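Local coordinates for protein HTLV-2 integrase catalytic core domain (Human T-cell leukemia virus 2, PDB 6QBT) that is the catalytic core of a deltaretroviral integrase, the magnesium-binding, RNase H-like domain that probably catalyses insertion of viral DNA into the host genome, at residues I51-F54 with L55-I58; T69-P73 with A74-Q78; N117-L120 with L121-P124; A131-K134 with A135-T138; S148-T151 with R152-H156. One frame throughout, in Å; residues are numbered along the deposited sequence.

Interaction 1 of 5, residues I51-F54 with L55-I58; sequences ISAF and LQAI
Phe-54 holds CG anti to its own nitrogen (chi1 -170°), while Ile-58, one turn on, keeps CG1 beside its nitrogen (chi1 -71°) and extends it (chi2 163°). These torsions carry the end of the isoleucine over the phenylalanine ring. Ile-58 CD1 stands 3.8 Å from the centroid of the Phe-54 ring, nearly on the ring normal, a CH-pi contact in which the methyl sits above the centre of one face. Its distances to the six ring carbons are therefore all similar. Ile-58 CG1 also passes 3.3 Å from Phe-54 O, the carbonyl that accepts the backbone N-H of Ile-58.

On another flank of the helix Ile-51 and Leu-55 run side by side and point the same way, with Ile-51 CG2 and Leu-55 CD1 4.1 Å apart. Four successive i to i+4 backbone bonds, from Leu-55 N to Ile-51 O through Ile-58 N to Phe-54 O, keep the turns in step. Two polar ends turn to strand 37-42: Ser-52 OG bonds to Lys-42 NZ, and Gln-56 OE1 to Ser-40 OG.

Trp-29 meets the Phe-54 ring, and Trp-10 packs against Phe-54, Ala-57 and Ile-58, so this face of the helix lies on the sheet. Ile-51 and Leu-55 also face a second subunit, touching its Tyr-119 and Thr-138 respectively. Helix 47-61 thus shows the regular alpha-helical i to i+4 pairing of a helix buried against the central sheet of the RNase H-like integrase core.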
loop_
_atom_site.group_PDB
_atom_site.type_symbol
_atom_site.label_atom_id
_atom_site.label_comp_id
_atom_site.label_asym_id
_atom_site.label_seq_id
_atom_site.Cartn_x
_atom_site.Cartn_y
_atom_site.Cartn_z
ATOM N N ILE A 51 2.976 10.210 16.057
ATOM C CA ILE A 51 3.831 9.067 15.730
ATOM C C ILE A 51 3.191 8.216 14.616
ATOM O O ILE A 51 3.878 7.772 13.692
ATOM C CB ILE A 51 4.117 8.228 16.995
ATOM C CG1 ILE A 51 5.105 8.995 17.881
ATOM C CG2 ILE A 51 4.661 6.834 16.651
ATOM C CD1 ILE A 51 5.281 8.409 19.260
ATOM N N SER A 52 1.885 7.963 14.739
ATOM C CA SER A 52 1.128 7.269 13.709
ATOM C C SER A 52 1.227 7.947 12.312
ATOM O O SER A 52 1.541 7.261 11.328
ATOM C CB SER A 52 -0.329 7.107 14.112
ATOM O OG SER A 52 -1.057 6.390 13.110
ATOM N N ALA A 53 1.004 9.258 12.219
ATOM C CA ALA A 53 1.113 9.929 10.904
ATOM C C ALA A 53 2.529 9.863 10.381
ATOM O O ALA A 53 2.748 9.820 9.181
ATOM C CB ALA A 53 0.687 11.387 10.985
ATOM N N PHE A 54 3.490 9.899 11.289
ATOM C CA PHE A 54 4.884 9.873 10.907
ATOM C C PHE A 54 5.256 8.509 10.326
ATOM O O PHE A 54 5.960 8.432 9.315
ATOM C CB PHE A 54 5.750 10.265 12.109
ATOM C CG PHE A 54 7.200 10.511 11.798
ATOM C CD1 PHE A 54 7.621 11.098 10.599
ATOM C CD2 PHE A 54 8.166 10.212 12.762
ATOM C CE1 PHE A 54 8.968 11.344 10.362
ATOM C CE2 PHE A 54 9.517 10.447 12.524
ATOM C CZ PHE A 54 9.919 11.014 11.327
ATOM N N LEU A 55 4.753 7.444 10.940
ATOM C CA LEU A 55 4.857 6.084 10.363
ATOM C C LEU A 55 4.137 5.941 9.016
ATOM O O LEU A 55 4.663 5.283 8.141
ATOM C CB LEU A 55 4.345 5.005 11.317
ATOM C CG LEU A 55 5.213 4.822 12.573
ATOM C CD1 LEU A 55 4.459 4.077 13.679
ATOM C CD2 LEU A 55 6.509 4.107 12.240
ATOM N N GLN A 56 2.944 6.519 8.861
ATOM C CA GLN A 56 2.288 6.519 7.556
ATOM C C GLN A 56 3.187 7.171 6.506
ATOM O O GLN A 56 3.418 6.601 5.448
ATOM C CB GLN A 56 0.931 7.195 7.615
ATOM C CG GLN A 56 -0.086 6.307 8.305
ATOM C CD GLN A 56 -1.373 7.009 8.735
ATOM O OE1 GLN A 56 -1.436 8.239 8.866
ATOM N NE2 GLN A 56 -2.401 6.212 8.972
ATOM N N ALA A 57 3.708 8.347 6.822
ATOM C CA ALA A 57 4.642 9.067 5.945
ATOM C C ALA A 57 5.891 8.257 5.540
ATOM O O ALA A 57 6.295 8.223 4.358
ATOM C CB ALA A 57 5.069 10.352 6.631
ATOM N N ILE A 58 6.505 7.634 6.534
ATOM C CA ILE A 58 7.672 6.808 6.310
ATOM C C ILE A 58 7.317 5.591 5.465
ATOM O O ILE A 58 8.059 5.269 4.543
ATOM C CB ILE A 58 8.339 6.432 7.638
ATOM C CG1 ILE A 58 9.010 7.694 8.224
ATOM C CG2 ILE A 58 9.347 5.309 7.447
ATOM C CD1 ILE A 58 9.351 7.597 9.705
#

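Interaction 2 of 5, residues T69-P73 with A74-Q78; sequences TDNGP and AFLSQ. With MG (magnesium ion), chain B.
The turn that presents Asp-70 to magnesium runs straight into helix 73-76, beside the active site of the integrase core. Asp-70 divides its carboxylate between two tasks: OD2 binds the magnesium ion at 2.0 Å, and OD1 accepts the backbone N-H of Gly-72 at 3.0 Å, which makes an Asx turn. That N-H meets OD1 from well above the carboxylate plane. CG of Asp-70 lies between its backbone nitrogen and carbonyl carbon (chi1 64°), which turns the carboxylate back toward the turn.

Phe-75 packs against the turn. Asp-70 OD1 approaches the ring edge in its plane, 3.2 Å from Phe-75 CD2, with carboxylate and ring planes 64° apart. Thr-69 covers one ring face: its CB lies 3.7 Å from the centroid of the Phe-75 ring, displaced toward the rim, and its CG2 touches the CD1 and CE1 side. Thr-69 OG1 donates to Asp-70 O in the carbonyl plane, on a lone pair, and is also hydrogen-bonded to His-91.

Gly-72 is the N-cap residue, and its O accepts Leu-76 N at 3.2 Å. Leu-76 CD1 reaches back to 3.3 Å from Asn-71 O. At the far end Ser-77 OG donates to Ala-74 O at 2.6 Å and caps Phe-80 N of the next helix.

Asp-13 completes the protein part of the metal site. With one oxygen on the metal and the other accepting a backbone N-H and set against the partly positive ring edge, the Asp-70 carboxylate is probably restricted in rotation.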
loop_
_atom_site.group_PDB
_atom_site.type_symbol
_atom_site.label_atom_id
_atom_site.label_comp_id
_atom_site.label_asym_id
_atom_site.label_seq_id
_atom_site.Cartn_x
_atom_site.Cartn_y
_atom_site.Cartn_z
ATOM N N THR A 69 10.523 20.522 12.437
ATOM C CA THR A 69 9.151 20.835 12.814
ATOM C C THR A 69 9.068 22.207 13.523
ATOM O O THR A 69 10.083 22.861 13.758
ATOM C CB THR A 69 8.607 19.738 13.765
ATOM O OG1 THR A 69 9.294 19.772 15.032
ATOM C CG2 THR A 69 8.772 18.352 13.129
ATOM N N ASP A 70 7.847 22.630 13.848
ATOM C CA ASP A 70 7.616 23.759 14.773
ATOM C C ASP A 70 7.756 23.246 16.207
ATOM O O ASP A 70 8.047 22.058 16.424
ATOM C CB ASP A 70 6.258 24.500 14.517
ATOM C CG ASP A 70 5.000 23.639 14.763
ATOM O OD1 ASP A 70 5.062 22.548 15.387
ATOM O OD2 ASP A 70 3.901 24.078 14.319
ATOM N N ASN A 71 7.548 24.139 17.170
ATOM C CA ASN A 71 7.561 23.795 18.595
ATOM C C ASN A 71 6.234 23.298 19.150
ATOM O O ASN A 71 6.023 23.378 20.348
ATOM C CB ASN A 71 8.003 25.011 19.421
ATOM C CG ASN A 71 9.409 25.433 19.108
ATOM O OD1 ASN A 71 9.648 26.595 18.811
ATOM N ND2 ASN A 71 10.354 24.491 19.162
ATOM N N GLY A 72 5.345 22.770 18.318
ATOM C CA GLY A 72 4.100 22.207 18.823
ATOM C C GLY A 72 4.391 21.100 19.828
ATOM O O GLY A 72 5.406 20.400 19.685
ATOM N N PRO A 73 3.519 20.923 20.844
ATOM C CA PRO A 73 3.846 19.986 21.952
ATOM C C PRO A 73 3.924 18.480 21.608
ATOM O O PRO A 73 4.711 17.757 22.225
ATOM C CB PRO A 73 2.731 20.251 22.976
ATOM C CG PRO A 73 2.169 21.590 22.607
ATOM C CD PRO A 73 2.258 21.642 21.112
ATOM N N ALA A 74 3.138 18.017 20.636
ATOM C CA ALA A 74 3.294 16.643 20.126
ATOM C C ALA A 74 4.719 16.402 19.626
ATOM O O ALA A 74 5.328 15.409 20.006
ATOM C CB ALA A 74 2.297 16.344 19.027
ATOM N N PHE A 75 5.255 17.338 18.832
ATOM C CA PHE A 75 6.659 17.256 18.379
ATOM C C PHE A 75 7.698 17.362 19.505
ATOM O O PHE A 75 8.790 16.828 19.357
ATOM C CB PHE A 75 7.003 18.327 17.340
ATOM C CG PHE A 75 6.179 18.265 16.095
ATOM C CD1 PHE A 75 6.105 17.101 15.348
ATOM C CD2 PHE A 75 5.500 19.395 15.651
ATOM C CE1 PHE A 75 5.363 17.051 14.180
ATOM C CE2 PHE A 75 4.742 19.350 14.506
ATOM C CZ PHE A 75 4.679 18.176 13.764
ATOM N N LEU A 76 7.376 18.050 20.599
ATOM C CA LEU A 76 8.281 18.176 21.737
ATOM C C LEU A 76 8.051 17.159 22.863
ATOM O O LEU A 76 8.850 17.091 23.803
ATOM C CB LEU A 76 8.195 19.596 22.302
ATOM C CG LEU A 76 8.546 20.728 21.310
ATOM C CD1 LEU A 76 8.509 22.074 22.023
ATOM C CD2 LEU A 76 9.899 20.524 20.638
ATOM N N SER A 77 6.978 16.377 22.770
ATOM C CA SER A 77 6.697 15.300 23.722
ATOM C C SER A 77 7.854 14.326 23.904
ATOM O O SER A 77 8.637 14.061 22.983
ATOM C CB SER A 77 5.457 14.492 23.293
ATOM O OG SER A 77 5.654 13.855 22.042
ATOM N N GLN A 78 7.916 13.758 25.096
ATOM C CA GLN A 78 8.909 12.751 25.393
ATOM C C GLN A 78 8.741 11.524 24.503
ATOM O O GLN A 78 9.738 10.907 24.144
ATOM C CB GLN A 78 8.862 12.362 26.866
ATOM C CG GLN A 78 10.115 11.651 27.337
ATOM C CD GLN A 78 10.167 11.510 28.848
ATOM O OE1 GLN A 78 9.667 12.368 29.584
ATOM N NE2 GLN A 78 10.775 10.425 29.324
HETATM MG MG MG B . 1.920 23.627 14.237
#

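Interaction 3 of 5, residues N117-L120 with L121-P124; sequences NKYL and LDCP
The Tyr-119 ring is approached obliquely by the carboxylate of Asp-122, whose OD2 lies 4.2 Å from Tyr-119 CD1, a loose contact beside a charged one. That carboxylate is engaged by Lys-118: NZ of Lys-118 stands 3.1 Å from OD2 of Asp-122 in a salt bridge whose hydrogen bond is weak. Lys-118 starts with CG anti to its nitrogen (chi1 -173°) and bends at chi2 and chi4, so that the chain curls along the helix and its CE also packs 3.2 Å from Asp-122 OD2.

Behind the charged pair, Asp-122 N bonds to Lys-118 O at 3.0 Å and Leu-121 N to Asn-117 O at 3.1 Å. The helix ends here: Cys-123 N reaches Tyr-119 O only weakly, at 3.5 Å, and Cys-123 leaves helical geometry. Pro-124 then follows, with no N-H to give.

Cys-123 SG is joined by a disulfide to Cys-48 of the third subunit. The chemistry is therefore split: a covalent link to the neighbouring subunit at the C-terminal end of helix 104-122, and on the last full turn a carboxylate whose negative charge is probably partly offset by the lysine ammonium.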
loop_
_atom_site.group_PDB
_atom_site.type_symbol
_atom_site.label_atom_id
_atom_site.label_comp_id
_atom_site.label_asym_id
_atom_site.label_seq_id
_atom_site.Cartn_x
_atom_site.Cartn_y
_atom_site.Cartn_z
ATOM N N ASN A 117 -10.684 20.018 -1.651
ATOM C CA ASN A 117 -11.955 20.688 -1.971
ATOM C C ASN A 117 -12.535 20.274 -3.320
ATOM O O ASN A 117 -13.742 20.063 -3.445
ATOM C CB ASN A 117 -11.801 22.209 -1.939
ATOM C CG ASN A 117 -11.549 22.742 -0.539
ATOM O OD1 ASN A 117 -11.868 22.100 0.460
ATOM N ND2 ASN A 117 -10.977 23.921 -0.461
ATOM N N LYS A 118 -11.679 20.148 -4.322
ATOM C CA LYS A 118 -12.133 19.772 -5.648
ATOM C C LYS A 118 -12.719 18.365 -5.604
ATOM O O LYS A 118 -13.810 18.129 -6.107
ATOM C CB LYS A 118 -10.985 19.854 -6.624
ATOM C CG LYS A 118 -11.402 19.643 -8.075
ATOM C CD LYS A 118 -10.480 18.640 -8.782
ATOM C CE LYS A 118 -11.029 18.183 -10.135
ATOM N NZ LYS A 118 -10.606 16.766 -10.384
ATOM N N TYR A 119 -12.015 17.432 -4.962
ATOM C CA TYR A 119 -12.525 16.063 -4.846
ATOM C C TYR A 119 -13.815 15.950 -4.002
ATOM O O TYR A 119 -14.665 15.096 -4.286
ATOM C CB TYR A 119 -11.432 15.096 -4.336
ATOM C CG TYR A 119 -10.418 14.733 -5.407
ATOM C CD1 TYR A 119 -10.810 14.067 -6.583
ATOM C CD2 TYR A 119 -9.065 15.047 -5.248
ATOM C CE1 TYR A 119 -9.883 13.743 -7.567
ATOM C CE2 TYR A 119 -8.135 14.730 -6.229
ATOM C CZ TYR A 119 -8.548 14.083 -7.382
ATOM O OH TYR A 119 -7.603 13.786 -8.334
ATOM N N LEU A 120 -13.973 16.797 -2.986
ATOM C CA LEU A 120 -15.220 16.784 -2.207
ATOM C C LEU A 120 -16.401 17.177 -3.069
ATOM O O LEU A 120 -17.402 16.499 -3.051
ATOM C CB LEU A 120 -15.133 17.669 -0.961
ATOM C CG LEU A 120 -14.176 17.118 0.111
ATOM C CD1 LEU A 120 -13.892 18.205 1.132
ATOM C CD2 LEU A 120 -14.719 15.874 0.794
ATOM N N LEU A 121 -16.251 18.227 -3.871
ATOM C CA LEU A 121 -17.321 18.672 -4.786
ATOM C C LEU A 121 -17.620 17.724 -5.968
ATOM O O LEU A 121 -18.772 17.624 -6.397
ATOM C CB LEU A 121 -17.010 20.071 -5.319
ATOM C CG LEU A 121 -16.904 21.170 -4.249
ATOM C CD1 LEU A 121 -16.388 22.448 -4.896
ATOM C CD2 LEU A 121 -18.229 21.411 -3.510
ATOM N N ASP A 122 -16.590 17.055 -6.499
ATOM C CA ASP A 122 -16.757 16.041 -7.552
ATOM C C ASP A 122 -17.555 14.818 -7.057
ATOM O O ASP A 122 -18.260 14.176 -7.836
ATOM C CB ASP A 122 -15.387 15.531 -8.048
ATOM C CG ASP A 122 -14.572 16.579 -8.841
ATOM O OD1 ASP A 122 -15.102 17.657 -9.219
ATOM O OD2 ASP A 122 -13.363 16.293 -9.089
ATOM N N CYS A 123 -17.503 14.318 -6.140
ATOM C CA CYS A 123 -17.939 13.295 -5.179
ATOM C C CYS A 123 -18.268 13.946 -3.836
ATOM O O CYS A 123 -17.613 13.665 -2.823
ATOM C CB CYS A 123 -16.823 12.269 -4.984
ATOM S SG CYS A 123 -16.041 11.781 -6.527
ATOM N N PRO A 124 -19.601 14.460 -3.797
ATOM C CA PRO A 124 -20.144 15.006 -2.548
ATOM C C PRO A 124 -20.704 13.926 -1.630
ATOM O O PRO A 124 -20.607 14.043 -0.422
ATOM C CB PRO A 124 -21.247 15.955 -3.031
ATOM C CG PRO A 124 -21.677 15.400 -4.351
ATOM C CD PRO A 124 -20.462 14.756 -4.958
#

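Interaction 4 of 5, residues A131-K134 with A135-T138; sequences AINK and ALWT
Thr-138 turns its hydroxyl back on the helix at the tight end of the contact, where Lys-134 O takes two donors. Thr-138 OG1 donates at 2.7 Å to Lys-134 O and Thr-138 N at 2.9 Å to the same Lys-134 O, from opposite faces of the carbonyl plane. With OG1 beside its own nitrogen (chi1 -63°), the hydroxyl folds over the preceding turn; it is also hydrogen-bonded to Tyr-119 OH of helix 104-122, its strongest polar partner. On the side facing that helix, Ala-135 CB packs 3.3 Å from Ala-131 O.

The other flank is looser and hydrated. Asn-133 and Trp-137 lie side by side and point the same way, their amide and ring planes 72° apart. Asn-133 OD1 sits in the plane of the indole at its edge, 3.5 Å from Trp-137 NE1. A water links the two: it accepts from Trp-137 NE1 at 3.1 Å and gives a weak bond to Asn-133 OD1. Nearer the backbone, Trp-137 CD1 rests 3.2 Å from Asn-133 O, itself the acceptor of Trp-137 N.

Such i to i+4 pairing, with a threonine hydroxyl returned to the carbonyl one turn back, is a familiar feature of alpha-helices, here in helix 128-142 of the RNase H-like integrase core, between strand 37-42 and the third subunit.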
loop_
_atom_site.group_PDB
_atom_site.type_symbol
_atom_site.label_atom_id
_atom_site.label_comp_id
_atom_site.label_asym_id
_atom_site.label_seq_id
_atom_site.Cartn_x
_atom_site.Cartn_y
_atom_site.Cartn_z
ATOM N N ALA A 131 -11.354 11.727 -0.275
ATOM C CA ALA A 131 -10.910 12.964 -0.929
ATOM C C ALA A 131 -9.461 13.283 -0.580
ATOM O O ALA A 131 -8.688 13.692 -1.451
ATOM C CB ALA A 131 -11.826 14.119 -0.559
ATOM N N ILE A 132 -9.111 13.047 0.684
ATOM C CA ILE A 132 -7.761 13.201 1.212
ATOM C C ILE A 132 -6.864 12.259 0.431
ATOM O O ILE A 132 -5.810 12.661 -0.055
ATOM C CB ILE A 132 -7.703 12.790 2.723
ATOM C CG1 ILE A 132 -8.576 13.715 3.613
ATOM C CG2 ILE A 132 -6.273 12.683 3.254
ATOM C CD1 ILE A 132 -7.909 14.994 4.060
ATOM N N ASN A 133 -7.290 10.999 0.300
ATOM C CA ASN A 133 -6.453 9.986 -0.355
ATOM C C ASN A 133 -6.174 10.374 -1.813
ATOM O O ASN A 133 -5.021 10.391 -2.271
ATOM C CB ASN A 133 -7.095 8.601 -0.283
ATOM C CG ASN A 133 -6.093 7.502 -0.468
ATOM O OD1 ASN A 133 -5.046 7.493 0.165
ATOM N ND2 ASN A 133 -6.377 6.590 -1.358
ATOM N N LYS A 134 -7.229 10.729 -2.523
ATOM C CA LYS A 134 -7.098 11.089 -3.919
ATOM C C LYS A 134 -6.308 12.396 -4.074
ATOM O O LYS A 134 -5.508 12.518 -4.984
ATOM C CB LYS A 134 -8.455 11.176 -4.568
ATOM C CG LYS A 134 -9.131 9.823 -4.646
ATOM C CD LYS A 134 -10.473 9.950 -5.339
ATOM C CE LYS A 134 -11.489 10.700 -4.485
ATOM N NZ LYS A 134 -12.848 10.543 -5.037
ATOM N N ALA A 135 -6.466 13.329 -3.138
ATOM C CA ALA A 135 -5.622 14.535 -3.125
ATOM C C ALA A 135 -4.156 14.163 -2.995
ATOM O O ALA A 135 -3.324 14.631 -3.785
ATOM C CB ALA A 135 -6.030 15.501 -2.017
ATOM N N LEU A 136 -3.867 13.311 -2.014
ATOM C CA LEU A 136 -2.505 12.856 -1.741
ATOM C C LEU A 136 -1.811 12.190 -2.960
ATOM O O LEU A 136 -0.715 12.591 -3.392
ATOM C CB LEU A 136 -2.523 11.929 -0.519
ATOM C CG LEU A 136 -1.287 11.099 -0.182
ATOM C CD1 LEU A 136 -0.145 12.050 0.089
ATOM C CD2 LEU A 136 -1.541 10.151 0.992
ATOM N N TRP A 137 -2.471 11.196 -3.527
ATOM C CA TRP A 137 -1.911 10.476 -4.660
ATOM C C TRP A 137 -1.853 11.332 -5.928
ATOM O O TRP A 137 -0.871 11.255 -6.690
ATOM C CB TRP A 137 -2.655 9.156 -4.885
ATOM C CG TRP A 137 -2.281 8.176 -3.841
ATOM C CD1 TRP A 137 -2.915 7.950 -2.662
ATOM C CD2 TRP A 137 -1.158 7.312 -3.867
ATOM N NE1 TRP A 137 -2.259 6.969 -1.946
ATOM C CE2 TRP A 137 -1.163 6.573 -2.655
ATOM C CE3 TRP A 137 -0.140 7.092 -4.788
ATOM C CZ2 TRP A 137 -0.188 5.623 -2.348
ATOM C CZ3 TRP A 137 0.826 6.164 -4.497
ATOM C CH2 TRP A 137 0.791 5.425 -3.280
ATOM N N THR A 138 -2.867 12.159 -6.137
ATOM C CA THR A 138 -2.870 13.088 -7.252
ATOM C C THR A 138 -1.666 14.043 -7.163
ATOM O O THR A 138 -0.954 14.248 -8.155
ATOM C CB THR A 138 -4.194 13.895 -7.338
ATOM O OG1 THR A 138 -5.299 13.005 -7.588
ATOM C CG2 THR A 138 -4.140 14.940 -8.482
HETATM O O HOH W 1 -2.683 5.225 0.632
#

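Interaction 5 of 5, residues S148-T151 with R152-H156; sequences SGKT and RWQIH
Helix 152-156 starts from the extended Thr-151 (phi -86°, psi 161°), whose O accepts Ile-155 N at 3.1 Å. Thr-151 and Gln-154 then exchange bonds. Thr-151 OG1 accepts from Gln-154 N at 3.1 Å. In return Gln-154 OE1 accepts from Thr-151 N at 3.3 Å, a bond that is weak though nearly straight.

The threonine OG1 lies between its nitrogen and carbonyl carbon (chi1 65°), which aims it at the first turn of the helix. Gln-154, extended beyond CG, reaches back across Thr-151; its CG comes 3.2 Å from Thr-151 OG1 and its NE2 3.7 Å from Thr-151 CG2.

The methylenes of Lys-150 add an apolar contact: its CB lies 3.8 Å from CG1 of Ile-155, the two side chains crossing at about a right angle, while its amine end leads away. Ser-148 OG accepts Lys-150 N at 3.2 Å, an ST turn that bends the loop before the helix, and Ile-155 CD1 rests near the same hydroxyl.

On the inner side Trp-153 packs on helices 128-142 and 47-61, and His-156 bonds to Ser-34 and to the backbone of Leu-61. Lys-63 of the third subunit packs on Thr-151. The reciprocal Thr-151 and Gln-154 bonds are a capping box, the classic N-terminal cap of an alpha-helix, here opening the short last helix of the modelled integrase core.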
loop_
_atom_site.group_PDB
_atom_site.type_symbol
_atom_site.label_atom_id
_atom_site.label_comp_id
_atom_site.label_asym_id
_atom_site.label_seq_id
_atom_site.Cartn_x
_atom_site.Cartn_y
_atom_site.Cartn_z
ATOM N N SER A 148 11.389 21.167 -13.716
ATOM C CA SER A 148 11.891 19.791 -13.912
ATOM C C SER A 148 11.132 18.924 -14.924
ATOM O O SER A 148 11.710 18.026 -15.506
ATOM C CB SER A 148 11.919 19.048 -12.581
ATOM O OG SER A 148 10.606 18.851 -12.084
ATOM N N GLY A 149 9.840 19.167 -15.103
ATOM C CA GLY A 149 8.985 18.260 -15.870
ATOM C C GLY A 149 8.703 16.908 -15.203
ATOM O O GLY A 149 8.228 15.999 -15.866
ATOM N N LYS A 150 8.945 16.771 -13.900
ATOM C CA LYS A 150 8.766 15.477 -13.218
ATOM C C LYS A 150 7.756 15.583 -12.121
ATOM O O LYS A 150 7.500 16.639 -11.602
ATOM C CB LYS A 150 10.086 14.964 -12.638
ATOM C CG LYS A 150 11.170 14.650 -13.666
ATOM C CD LYS A 150 12.535 14.858 -13.039
ATOM C CE LYS A 150 13.693 14.537 -13.978
ATOM N NZ LYS A 150 13.799 13.077 -14.262
ATOM N N THR A 151 7.192 14.464 -11.746
ATOM C CA THR A 151 6.314 14.435 -10.634
ATOM C C THR A 151 7.181 14.255 -9.398
ATOM O O THR A 151 8.329 13.815 -9.497
ATOM C CB THR A 151 5.321 13.276 -10.746
ATOM O OG1 THR A 151 6.044 12.041 -10.675
ATOM C CG2 THR A 151 4.571 13.363 -12.055
ATOM N N ARG A 152 6.610 14.593 -8.246
ATOM C CA ARG A 152 7.245 14.369 -6.934
ATOM C C ARG A 152 7.693 12.918 -6.741
ATOM O O ARG A 152 8.797 12.645 -6.271
ATOM C CB ARG A 152 6.264 14.729 -5.835
ATOM C CG ARG A 152 6.054 16.213 -5.692
ATOM C CD ARG A 152 4.797 16.509 -4.891
ATOM N NE ARG A 152 4.629 17.954 -4.671
ATOM C CZ ARG A 152 4.217 18.825 -5.590
ATOM N NH1 ARG A 152 3.928 18.439 -6.833
ATOM N NH2 ARG A 152 4.098 20.104 -5.271
ATOM N N TRP A 153 6.819 12.006 -7.142
ATOM C CA TRP A 153 7.066 10.583 -7.098
ATOM C C TRP A 153 8.268 10.155 -7.934
ATOM O O TRP A 153 9.043 9.327 -7.488
ATOM C CB TRP A 153 5.817 9.832 -7.577
ATOM C CG TRP A 153 5.587 8.528 -6.928
ATOM C CD1 TRP A 153 5.506 7.306 -7.543
ATOM C CD2 TRP A 153 5.352 8.294 -5.532
ATOM N NE1 TRP A 153 5.237 6.331 -6.614
ATOM C CE2 TRP A 153 5.155 6.907 -5.371
ATOM C CE3 TRP A 153 5.310 9.119 -4.401
ATOM C CZ2 TRP A 153 4.917 6.325 -4.123
ATOM C CZ3 TRP A 153 5.050 8.529 -3.156
ATOM C CH2 TRP A 153 4.863 7.153 -3.038
ATOM N N GLN A 154 8.394 10.688 -9.147
ATOM C CA GLN A 154 9.525 10.388 -10.009
ATOM C C GLN A 154 10.812 10.918 -9.410
ATOM O O GLN A 154 11.812 10.218 -9.444
ATOM C CB GLN A 154 9.335 10.975 -11.405
ATOM C CG GLN A 154 8.277 10.257 -12.217
ATOM C CD GLN A 154 7.671 11.094 -13.350
ATOM O OE1 GLN A 154 8.244 12.093 -13.814
ATOM N NE2 GLN A 154 6.466 10.703 -13.770
ATOM N N ILE A 155 10.794 12.131 -8.844
ATOM C CA ILE A 155 12.011 12.691 -8.243
ATOM C C ILE A 155 12.364 11.928 -6.988
ATOM O O ILE A 155 13.531 11.689 -6.730
ATOM C CB ILE A 155 11.909 14.194 -7.948
ATOM C CG1 ILE A 155 11.799 14.963 -9.270
ATOM C CG2 ILE A 155 13.160 14.717 -7.219
ATOM C CD1 ILE A 155 11.491 16.427 -9.104
ATOM N N HIS A 156 11.359 11.534 -6.220
ATOM C CA HIS A 156 11.598 10.922 -4.925
ATOM C C HIS A 156 12.124 9.498 -5.000
ATOM O O HIS A 156 12.999 9.165 -4.221
ATOM C CB HIS A 156 10.317 10.939 -4.069
ATOM C CG HIS A 156 10.571 10.779 -2.609
ATOM N ND1 HIS A 156 11.054 11.806 -1.831
ATOM C CD2 HIS A 156 10.432 9.713 -1.790
ATOM C CE1 HIS A 156 11.193 11.381 -0.592
ATOM N NE2 HIS A 156 10.831 10.111 -0.539
#

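All five contacts are local and follow in series from the N terminus; none nests in or crosses another. Interaction 1 joins turns of helix 47-61 beside the sheet. Interaction 2, its centre about 15 Å away, closes the metal-site turn after strand 66-68. Interaction 3 ends helix 104-122 on the opposite side of the chain's centre from interaction 2, and interaction 4 lies on the following helix, 128-142. These two touch directly, Leu-120 CD2 meeting Ala-131 CB at 3.6 Å, and both face the third subunit. Interaction 5 closes the turn into helix 152-156 and meets interaction 4 where Trp-153 packs on Trp-137.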